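Long-range contacts in nuclease NucT (PDB 6EHI), which is a nuclease with a PLD-like domain, an alpha/beta fold in which helices pack against a central mixed sheet: residues A30-I36 / V109-D113; I50-S55 / Y79-N85; K6-L12 / E134-D140. The protein carries 1 engineered substitution. One frame throughout, in Å; residues are numbered along the deposited sequence.

How the contacts relate
The three contacts illustrate how a chain can close loops within loops without any of them crossing. Starting at the N terminus, strand 7-12 waits longest for its partner: contact 3 pairs it with 134-140 and so encloses most of the chain, leaving helix 142-158 and strand 160-161 to follow. Within that span, contact 1 joins 30-36 to 109-113 in the middle of the same sheet. Innermost is contact 2, where 50-55 at the end of helix 44-54 meets 79-85. Contacts 1 and 2 touch through I36 CD1 and I50 CD1, 3.7 Å apart, as strand and following helix. Contact 3 touches neither, and lies across the chain's centre from contact 2, about 26 Å away between centres.

Contact 1: A30-I36 / V109-D113; sequences ARESVKI and VAIID
D113 grips the loop leading into strand 33-38 by three successive backbone N-H groups, those of R31, E32 and S33, and shows how one carboxylate can fasten the end of a strand pair. Its CB leads from a backbone with positive phi, and with CG beside the backbone N (chi1 -58°) the carboxylate swings across to the other segment. D113 CG then lies 3.6 Å from both R31 N and E32 N. Of the two oxygens, D113 OD2 receives R31 N on its syn lone pair at 3.0 Å, a nearly straight bond. D113 OD1 takes two donors: S33 N comes in close to its C-O axis, whereas E32 N, 2.8 Å away, approaches from above the carboxylate plane. Three N-H groups thus hold the carboxylate's rotation, and their pull would be expected to favour its charged form. The backbone adds a bond in the reverse sense, D113 N to S33 O at 2.8 Å.

Farther along, K35 and I111 form an antiparallel hydrogen-bonded pair, with I111 N 2.7 Å from K35 O. A water accepts from S33 OG and donates to I111 O and D113 O, bridging the segments. On the sheet face that carries V34, I112 divides its branches: CG2 rests on A30 CB at 3.7 Å, while CD1 lies against both methyls of V34, the two side chains running side by side.

The pair occupies the middle of the mixed sheet, with strand 59-65 bonded to the far edge of 33-38 and strand 116-120 beyond 108-112. K35 and I111 face helix 142-158, and K35 NZ bonds to Q61 OE1; on the other face I36 and A110 meet W124, and V34 meets I58.

Contact 2: I50-S55 / Y79-N85; sequences IKSVAS and YLDKYPN
K51 threads its aliphatic chain between two tyrosine rings, a worked example of a lysine used as much for its methylenes as for its charge. K51 CG sits over the centre of the Y83 ring, 3.7 Å from the centroid, in a CH-pi contact. Two carbons further on, CE does the same above Y79, and K51 NZ completes a cation-pi contact with that ring, 3.9 Å from its centroid and 29° off the normal. The chain crosses both side chains at about a right angle, and L80 CD2 lies 3.6 Å from K51 CG.

The next shell fixes the Y83 ring. P84 CD lies over the face opposite K51, offset toward the rim, while A54 CB meets the edge in plane, 3.8 Å from Y83 CD2. At the tip Y83 OH donates to S55 OG at 2.7 Å, and S55 OG in turn donates to K51 O. That carbonyl also accepts S55 N, the two donors arriving from opposite faces of its plane, so hydrogen bonds run from Y83 OH through S55 OG into helix 44-54.

Farther out, a type I beta turn from L80 to Y83, with Y83 N bonded to L80 O, carries the chain from one tyrosine to the other. I50 and L80 touch through their CD1 methyls, and both reach I62 and the loop residue F41. The setting is that of successive beta-alpha-beta crossovers: helix 44-54 links parallel strands 33-38 and 59-65, helix 77-80 lies on the connection to strand 86-91, and both helices pack on one face of strand 59-65.

Contact 3: K6-L12 / E134-D140; sequences KNSLFVL and EVLLKTD
S8, F10 and L12 exchange paired backbone hydrogen bonds with K138, L136 and E134, making strands 7-12 and 134-139 an antiparallel pair at one margin of the mixed sheet. Five of these six bonds are no longer than 3.0 Å; E134 N to L12 O, at 3.1 Å, comes from well above the carbonyl plane. Just before strand 7-12 and just after 134-139, K6 N bonds to D140 OD1 at 2.9 Å, while the return from D140 N to K6 O is weak.

Groups on the outer edge of strand 7-12 also find partners: E15 OE1 accepts V11 N, and K147 NZ of the second subunit donates to L9 O. E143 of that subunit meets K6; E134 OE1 accepts from S121 OG and from N106 ND2 of the second subunit, and OE2 from N132 ND2. F10 and L136 lie side by side, F10 CD1 and L136 CD2 3.9 Å apart, F10 against helix 16-28 and L136 against F129. On the opposite face L137 packs on L137 of the second subunit.

There N7 ND2 donates to N7 OD1 of the second subunit. T139 OG1 accepts D141 N and donates to N7 OD1 at 2.9 Å, nearly in line with its C=O bond (168°).

Contact 1: A30-I36 / V109-D113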
loop_
_atom_site.group_PDB
_atom_site.type_symbol
_atom_site.label_atom_id
_atom_site.label_comp_id
_atom_site.label_asym_id
_atom_site.label_seq_id
_atom_site.Cartn_x
_atom_site.Cartn_y
_atom_site.Cartn_z
ATOM N N ALA A 30 -11.910 -16.150 9.982
ATOM C CA ALA A 30 -12.167 -15.313 11.149
ATOM C C ALA A 30 -13.225 -15.951 12.057
ATOM O O ALA A 30 -14.175 -16.582 11.618
ATOM C CB ALA A 30 -12.615 -13.894 10.815
ATOM N N ARG A 31 -12.979 -15.820 13.327
ATOM C CA ARG A 31 -13.854 -16.390 14.353
ATOM C C ARG A 31 -14.669 -15.334 15.066
ATOM O O ARG A 31 -15.628 -15.698 15.739
ATOM C CB ARG A 31 -13.018 -17.131 15.418
ATOM C CG ARG A 31 -12.025 -18.095 14.821
ATOM C CD ARG A 31 -11.319 -18.921 15.887
ATOM N NE ARG A 31 -10.561 -19.982 15.211
ATOM C CZ ARG A 31 -9.825 -20.920 15.827
ATOM N NH1 ARG A 31 -9.725 -20.982 17.160
ATOM N NH2 ARG A 31 -9.182 -21.818 15.076
ATOM N N GLU A 32 -14.287 -14.046 14.958
ATOM C CA GLU A 32 -14.953 -12.923 15.656
ATOM C C GLU A 32 -15.307 -11.707 14.833
ATOM O O GLU A 32 -16.449 -11.218 14.880
ATOM C CB GLU A 32 -14.032 -12.401 16.780
ATOM C CG GLU A 32 -13.696 -13.472 17.822
ATOM C CD GLU A 32 -14.918 -13.901 18.611
ATOM O OE1 GLU A 32 -15.768 -13.015 18.871
ATOM O OE2 GLU A 32 -15.021 -15.092 18.990
ATOM N N SER A 33 -14.299 -11.152 14.162
ATOM C CA SER A 33 -14.486 -9.886 13.491
ATOM C C SER A 33 -13.543 -9.665 12.323
ATOM O O SER A 33 -12.437 -10.248 12.226
ATOM C CB SER A 33 -14.290 -8.708 14.431
ATOM O OG SER A 33 -12.985 -8.648 14.930
ATOM N N VAL A 34 -14.050 -8.848 11.400
ATOM C CA VAL A 34 -13.278 -8.483 10.210
ATOM C C VAL A 34 -13.482 -7.006 10.011
ATOM O O VAL A 34 -14.621 -6.522 9.862
ATOM C CB VAL A 34 -13.686 -9.290 8.955
ATOM C CG1 VAL A 34 -12.957 -8.759 7.738
ATOM C CG2 VAL A 34 -13.398 -10.762 9.102
ATOM N N LYS A 35 -12.368 -6.263 10.067
ATOM C CA LYS A 35 -12.364 -4.857 9.932
ATOM C C LYS A 35 -11.550 -4.473 8.723
ATOM O O LYS A 35 -10.367 -4.827 8.613
ATOM C CB LYS A 35 -11.808 -4.202 11.196
ATOM C CG LYS A 35 -12.712 -4.396 12.477
ATOM C CD LYS A 35 -12.036 -3.897 13.756
ATOM C CE LYS A 35 -12.864 -4.219 14.974
ATOM N NZ LYS A 35 -14.004 -3.258 15.021
ATOM N N ILE A 36 -12.170 -3.732 7.784
ATOM C CA ILE A 36 -11.488 -3.489 6.502
ATOM C C ILE A 36 -11.578 -2.033 6.168
ATOM O O ILE A 36 -12.637 -1.392 6.356
ATOM C CB ILE A 36 -12.156 -4.265 5.355
ATOM C CG1 ILE A 36 -12.006 -5.758 5.571
ATOM C CG2 ILE A 36 -11.680 -3.842 3.949
ATOM C CD1 ILE A 36 -13.060 -6.681 4.908
ATOM N N VAL A 109 -6.410 -2.379 3.979
ATOM C CA VAL A 109 -6.096 -2.931 5.277
ATOM C C VAL A 109 -7.191 -3.880 5.667
ATOM O O VAL A 109 -8.356 -3.507 5.545
ATOM C CB VAL A 109 -5.983 -1.773 6.275
ATOM C CG1 VAL A 109 -5.931 -2.278 7.706
ATOM C CG2 VAL A 109 -4.769 -0.926 5.977
ATOM N N ALA A 110 -6.811 -5.060 6.159
ATOM C CA ALA A 110 -7.793 -5.952 6.771
ATOM C C ALA A 110 -7.291 -6.400 8.176
ATOM O O ALA A 110 -6.137 -6.854 8.308
ATOM C CB ALA A 110 -8.068 -7.130 5.955
ATOM N N ILE A 111 -8.099 -6.157 9.197
ATOM C CA ILE A 111 -7.771 -6.616 10.564
ATOM C C ILE A 111 -8.694 -7.790 10.908
ATOM O O ILE A 111 -9.906 -7.625 10.971
ATOM C CB ILE A 111 -7.971 -5.527 11.567
ATOM C CG1 ILE A 111 -7.282 -4.178 11.158
ATOM C CG2 ILE A 111 -7.416 -5.978 12.924
ATOM C CD1 ILE A 111 -7.715 -2.995 11.943
ATOM N N ILE A 112 -8.122 -8.916 11.260
ATOM C CA ILE A 112 -8.887 -10.122 11.474
ATOM C C ILE A 112 -8.829 -10.453 12.977
ATOM O O ILE A 112 -7.731 -10.672 13.512
ATOM C CB ILE A 112 -8.315 -11.330 10.686
ATOM C CG1 ILE A 112 -8.134 -11.048 9.187
ATOM C CG2 ILE A 112 -9.217 -12.548 10.847
ATOM C CD1 ILE A 112 -9.334 -10.418 8.512
ATOM N N ASP A 113 -9.997 -10.535 13.626
ATOM C CA ASP A 113 -10.064 -10.828 15.066
ATOM C C ASP A 113 -9.035 -9.868 15.796
ATOM O O ASP A 113 -8.942 -8.651 15.536
ATOM C CB ASP A 113 -9.795 -12.308 15.301
ATOM C CG ASP A 113 -10.799 -13.292 14.551
ATOM O OD1 ASP A 113 -11.933 -12.885 14.129
ATOM O OD2 ASP A 113 -10.510 -14.514 14.443
HETATM O O HOH W 1 -10.759 -7.476 13.662
#

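Contact 2: I50-S55 / Y79-N85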
loop_
_atom_site.group_PDB
_atom_site.type_symbol
_atom_site.label_atom_id
_atom_site.label_comp_id
_atom_site.label_asym_id
_atom_site.label_seq_id
_atom_site.Cartn_x
_atom_site.Cartn_y
_atom_site.Cartn_z
ATOM N N ILE A 50 -16.147 -12.585 2.282
ATOM C CA ILE A 50 -16.792 -11.771 3.314
ATOM C C ILE A 50 -18.220 -12.229 3.641
ATOM O O ILE A 50 -18.521 -12.486 4.825
ATOM C CB ILE A 50 -16.729 -10.276 2.984
ATOM C CG1 ILE A 50 -15.298 -9.763 3.022
ATOM C CG2 ILE A 50 -17.575 -9.485 3.921
ATOM C CD1 ILE A 50 -15.129 -8.416 2.313
ATOM N N LYS A 51 -19.048 -12.394 2.607
ATOM C CA LYS A 51 -20.405 -12.941 2.776
ATOM C C LYS A 51 -20.381 -14.285 3.528
ATOM O O LYS A 51 -21.187 -14.545 4.442
ATOM C CB LYS A 51 -21.120 -13.100 1.423
ATOM C CG LYS A 51 -21.591 -11.790 0.817
ATOM C CD LYS A 51 -22.323 -12.015 -0.500
ATOM C CE LYS A 51 -23.276 -10.876 -0.882
ATOM N NZ LYS A 51 -24.556 -11.378 -1.523
ATOM N N SER A 52 -19.399 -15.121 3.179
ATOM C CA SER A 52 -19.305 -16.467 3.716
ATOM C C SER A 52 -19.050 -16.393 5.227
ATOM O O SER A 52 -19.672 -17.061 6.017
ATOM C CB SER A 52 -18.159 -17.227 3.029
ATOM O OG SER A 52 -18.112 -18.562 3.523
ATOM N N VAL A 53 -18.126 -15.531 5.643
ATOM C CA VAL A 53 -17.855 -15.434 7.025
ATOM C C VAL A 53 -18.937 -14.652 7.821
ATOM O O VAL A 53 -19.320 -15.077 8.916
ATOM C CB VAL A 53 -16.404 -14.967 7.261
ATOM C CG1 VAL A 53 -16.286 -13.483 7.021
ATOM C CG2 VAL A 53 -15.947 -15.399 8.628
ATOM N N ALA A 54 -19.510 -13.581 7.248
ATOM C CA ALA A 54 -20.636 -12.849 7.838
ATOM C C ALA A 54 -21.803 -13.856 8.000
ATOM O O ALA A 54 -22.508 -13.813 8.990
ATOM C CB ALA A 54 -21.091 -11.695 6.955
ATOM N N SER A 55 -21.911 -14.808 7.091
ATOM C CA SER A 55 -23.015 -15.835 7.212
ATOM C C SER A 55 -22.847 -16.760 8.432
ATOM O O SER A 55 -23.785 -17.431 8.858
ATOM C CB SER A 55 -23.135 -16.688 5.971
ATOM O OG SER A 55 -23.735 -15.964 4.950
ATOM N N TYR A 79 -23.258 -4.685 -3.221
ATOM C CA TYR A 79 -23.402 -6.142 -3.084
ATOM C C TYR A 79 -23.345 -6.506 -1.598
ATOM O O TYR A 79 -24.030 -7.389 -1.179
ATOM C CB TYR A 79 -22.328 -6.814 -4.002
ATOM C CG TYR A 79 -22.198 -8.332 -4.025
ATOM C CD1 TYR A 79 -23.212 -9.152 -4.553
ATOM C CD2 TYR A 79 -21.019 -8.955 -3.588
ATOM C CE1 TYR A 79 -23.083 -10.545 -4.585
ATOM C CE2 TYR A 79 -20.883 -10.343 -3.630
ATOM C CZ TYR A 79 -21.910 -11.128 -4.130
ATOM O OH TYR A 79 -21.745 -12.487 -4.160
ATOM N N LEU A 80 -22.591 -5.746 -0.767
ATOM C CA LEU A 80 -22.418 -6.095 0.613
ATOM C C LEU A 80 -23.221 -5.259 1.590
ATOM O O LEU A 80 -23.394 -5.637 2.764
ATOM C CB LEU A 80 -20.910 -6.005 0.962
ATOM C CG LEU A 80 -20.002 -7.010 0.279
ATOM C CD1 LEU A 80 -18.587 -6.684 0.645
ATOM C CD2 LEU A 80 -20.339 -8.372 0.859
ATOM N N ASP A 81 -23.754 -4.150 1.135
ATOM C CA ASP A 81 -24.377 -3.159 2.020
ATOM C C ASP A 81 -25.336 -3.661 3.137
ATOM O O ASP A 81 -25.107 -3.456 4.355
ATOM C CB ASP A 81 -25.097 -2.125 1.148
ATOM C CG ASP A 81 -25.894 -1.102 1.954
ATOM O OD1 ASP A 81 -25.611 -0.828 3.145
ATOM O OD2 ASP A 81 -26.832 -0.528 1.351
ATOM N N LYS A 82 -26.390 -4.302 2.727
ATOM C CA LYS A 82 -27.395 -4.752 3.693
ATOM C C LYS A 82 -27.199 -6.224 4.104
ATOM O O LYS A 82 -28.082 -6.831 4.676
ATOM C CB LYS A 82 -28.824 -4.478 3.155
ATOM C CG LYS A 82 -29.297 -3.021 3.293
ATOM C CD LYS A 82 -30.552 -2.729 2.457
ATOM C CE LYS A 82 -30.459 -1.387 1.760
ATOM N NZ LYS A 82 -30.327 -0.291 2.759
ATOM N N TYR A 83 -26.030 -6.796 3.855
ATOM C CA TYR A 83 -25.748 -8.165 4.238
ATOM C C TYR A 83 -25.742 -8.328 5.745
ATOM O O TYR A 83 -25.312 -7.451 6.462
ATOM C CB TYR A 83 -24.418 -8.616 3.615
ATOM C CG TYR A 83 -24.369 -10.109 3.424
ATOM C CD1 TYR A 83 -25.049 -10.712 2.333
ATOM C CD2 TYR A 83 -23.675 -10.909 4.323
ATOM C CE1 TYR A 83 -25.027 -12.090 2.172
ATOM C CE2 TYR A 83 -23.681 -12.293 4.192
ATOM C CZ TYR A 83 -24.357 -12.864 3.105
ATOM O OH TYR A 83 -24.314 -14.214 2.967
ATOM N N PRO A 84 -26.285 -9.439 6.256
ATOM C CA PRO A 84 -26.236 -9.676 7.694
ATOM C C PRO A 84 -24.839 -9.531 8.290
ATOM O O PRO A 84 -23.842 -9.936 7.663
ATOM C CB PRO A 84 -26.741 -11.100 7.800
ATOM C CG PRO A 84 -27.785 -11.095 6.754
ATOM C CD PRO A 84 -27.141 -10.425 5.594
ATOM N N ASN A 85 -24.795 -8.898 9.456
ATOM C CA ASN A 85 -23.587 -8.683 10.269
ATOM C C ASN A 85 -22.580 -7.779 9.558
ATOM O O ASN A 85 -21.435 -7.736 9.971
ATOM C CB ASN A 85 -22.920 -10.024 10.662
ATOM C CG ASN A 85 -23.914 -11.021 11.274
ATOM O OD1 ASN A 85 -24.070 -12.164 10.818
ATOM N ND2 ASN A 85 -24.537 -10.600 12.320
#

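Contact 3: K6-L12 / E134-D140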
loop_
_atom_site.group_PDB
_atom_site.type_symbol
_atom_site.label_atom_id
_atom_site.label_comp_id
_atom_site.label_asym_id
_atom_site.label_seq_id
_atom_site.Cartn_x
_atom_site.Cartn_y
_atom_site.Cartn_z
ATOM N N LYS A 6 5.498 -12.826 13.254
ATOM C CA LYS A 6 5.818 -13.362 11.994
ATOM C C LYS A 6 5.266 -12.389 10.987
ATOM O O LYS A 6 4.051 -12.126 11.040
ATOM C CB LYS A 6 5.093 -14.696 11.891
ATOM C CG LYS A 6 5.009 -15.301 10.501
ATOM C CD LYS A 6 6.327 -15.741 9.951
ATOM C CE LYS A 6 6.076 -16.685 8.751
ATOM N NZ LYS A 6 7.161 -16.553 7.727
ATOM N N ASN A 7 6.156 -11.832 10.178
ATOM C CA ASN A 7 5.792 -11.115 8.958
ATOM C C ASN A 7 5.743 -12.080 7.831
ATOM O O ASN A 7 6.683 -12.850 7.585
ATOM C CB ASN A 7 6.740 -9.960 8.670
ATOM C CG ASN A 7 6.512 -8.770 9.559
ATOM O OD1 ASN A 7 5.600 -8.764 10.385
ATOM N ND2 ASN A 7 7.411 -7.775 9.482
ATOM N N SER A 8 4.636 -12.115 7.126
ATOM C CA SER A 8 4.603 -12.770 5.837
ATOM C C SER A 8 4.446 -11.800 4.686
ATOM O O SER A 8 3.429 -11.150 4.575
ATOM C CB SER A 8 3.599 -13.894 5.741
ATOM O OG SER A 8 3.863 -14.790 6.802
ATOM N N LEU A 9 5.515 -11.638 3.921
ATOM C CA LEU A 9 5.495 -10.792 2.709
ATOM C C LEU A 9 5.201 -11.554 1.461
ATOM O O LEU A 9 5.854 -12.570 1.122
ATOM C CB LEU A 9 6.810 -10.046 2.554
ATOM C CG LEU A 9 7.025 -9.162 1.313
ATOM C CD1 LEU A 9 6.071 -7.948 1.365
ATOM C CD2 LEU A 9 8.469 -8.763 1.299
ATOM N N PHE A 10 4.262 -11.024 0.682
ATOM C CA PHE A 10 4.033 -11.503 -0.642
ATOM C C PHE A 10 4.359 -10.410 -1.658
ATOM O O PHE A 10 3.870 -9.303 -1.598
ATOM C CB PHE A 10 2.597 -11.939 -0.836
ATOM C CG PHE A 10 2.119 -12.965 0.157
ATOM C CD1 PHE A 10 1.609 -12.555 1.373
ATOM C CD2 PHE A 10 2.248 -14.335 -0.097
ATOM C CE1 PHE A 10 1.222 -13.485 2.313
ATOM C CE2 PHE A 10 1.849 -15.278 0.840
ATOM C CZ PHE A 10 1.341 -14.832 2.035
ATOM N N VAL A 11 5.159 -10.786 -2.652
ATOM C CA VAL A 11 5.528 -9.846 -3.673
ATOM C C VAL A 11 4.799 -10.283 -4.942
ATOM O O VAL A 11 5.044 -11.385 -5.510
ATOM C CB VAL A 11 7.054 -9.678 -3.915
ATOM C CG1 VAL A 11 7.261 -8.693 -5.061
ATOM C CG2 VAL A 11 7.831 -9.367 -2.593
ATOM N N LEU A 12 3.940 -9.412 -5.422
ATOM C CA LEU A 12 3.149 -9.666 -6.602
ATOM C C LEU A 12 3.804 -9.042 -7.851
ATOM O O LEU A 12 4.492 -8.047 -7.733
ATOM C CB LEU A 12 1.725 -9.108 -6.398
ATOM C CG LEU A 12 0.867 -9.833 -5.392
ATOM C CD1 LEU A 12 1.284 -9.385 -3.978
ATOM C CD2 LEU A 12 -0.601 -9.643 -5.623
ATOM N N GLU A 134 2.814 -5.536 -6.839
ATOM C CA GLU A 134 2.223 -5.065 -5.587
ATOM C C GLU A 134 3.027 -5.672 -4.506
ATOM O O GLU A 134 3.772 -6.662 -4.723
ATOM C CB GLU A 134 0.767 -5.599 -5.405
ATOM C CG GLU A 134 -0.163 -5.232 -6.518
ATOM C CD GLU A 134 -0.820 -3.865 -6.402
ATOM O OE1 GLU A 134 -0.454 -3.002 -5.567
ATOM O OE2 GLU A 134 -1.656 -3.583 -7.283
ATOM N N VAL A 135 2.777 -5.232 -3.307
ATOM C CA VAL A 135 3.169 -5.977 -2.134
ATOM C C VAL A 135 1.990 -6.163 -1.205
ATOM O O VAL A 135 1.168 -5.211 -0.963
ATOM C CB VAL A 135 4.389 -5.429 -1.398
ATOM C CG1 VAL A 135 5.645 -5.533 -2.244
ATOM C CG2 VAL A 135 4.174 -4.008 -0.921
ATOM N N LEU A 136 1.979 -7.307 -0.523
ATOM C CA LEU A 136 0.934 -7.605 0.489
ATOM C C LEU A 136 1.661 -8.163 1.703
ATOM O O LEU A 136 2.445 -9.166 1.553
ATOM C CB LEU A 136 -0.080 -8.588 -0.053
ATOM C CG LEU A 136 -1.356 -8.726 0.755
ATOM C CD1 LEU A 136 -2.497 -9.077 -0.186
ATOM C CD2 LEU A 136 -1.203 -9.819 1.754
ATOM N N LEU A 137 1.500 -7.544 2.851
ATOM C CA LEU A 137 2.123 -8.000 4.106
ATOM C C LEU A 137 1.092 -8.456 5.101
ATOM O O LEU A 137 0.128 -7.742 5.380
ATOM C CB LEU A 137 2.965 -6.920 4.724
ATOM C CG LEU A 137 3.722 -7.483 5.969
ATOM C CD1 LEU A 137 5.138 -7.700 5.528
ATOM C CD2 LEU A 137 3.662 -6.631 7.169
ATOM N N LYS A 138 1.252 -9.669 5.578
ATOM C CA LYS A 138 0.498 -10.230 6.707
ATOM C C LYS A 138 1.358 -10.233 7.941
ATOM O O LYS A 138 2.552 -10.610 7.859
ATOM C CB LYS A 138 0.121 -11.655 6.400
ATOM C CG LYS A 138 -0.709 -12.369 7.441
ATOM C CD LYS A 138 -1.019 -13.801 6.952
ATOM C CE LYS A 138 -1.592 -14.655 8.064
ATOM N NZ LYS A 138 -1.575 -16.063 7.584
ATOM N N THR A 139 0.813 -9.715 9.014
ATOM C CA THR A 139 1.489 -9.805 10.309
ATOM C C THR A 139 0.579 -10.163 11.423
ATOM O O THR A 139 -0.609 -9.810 11.430
ATOM C CB THR A 139 2.325 -8.563 10.630
ATOM O OG1 THR A 139 3.108 -8.756 11.836
ATOM C CG2 THR A 139 1.477 -7.373 10.851
ATOM N N ASP A 140 1.139 -10.873 12.417
ATOM C CA ASP A 140 0.458 -11.115 13.705
ATOM C C ASP A 140 1.068 -10.307 14.859
ATOM O O ASP A 140 0.859 -10.608 16.040
ATOM C CB ASP A 140 0.440 -12.618 14.038
ATOM C CG ASP A 140 1.801 -13.177 14.295
ATOM O OD1 ASP A 140 2.810 -12.457 14.162
ATOM O OD2 ASP A 140 1.901 -14.374 14.665
#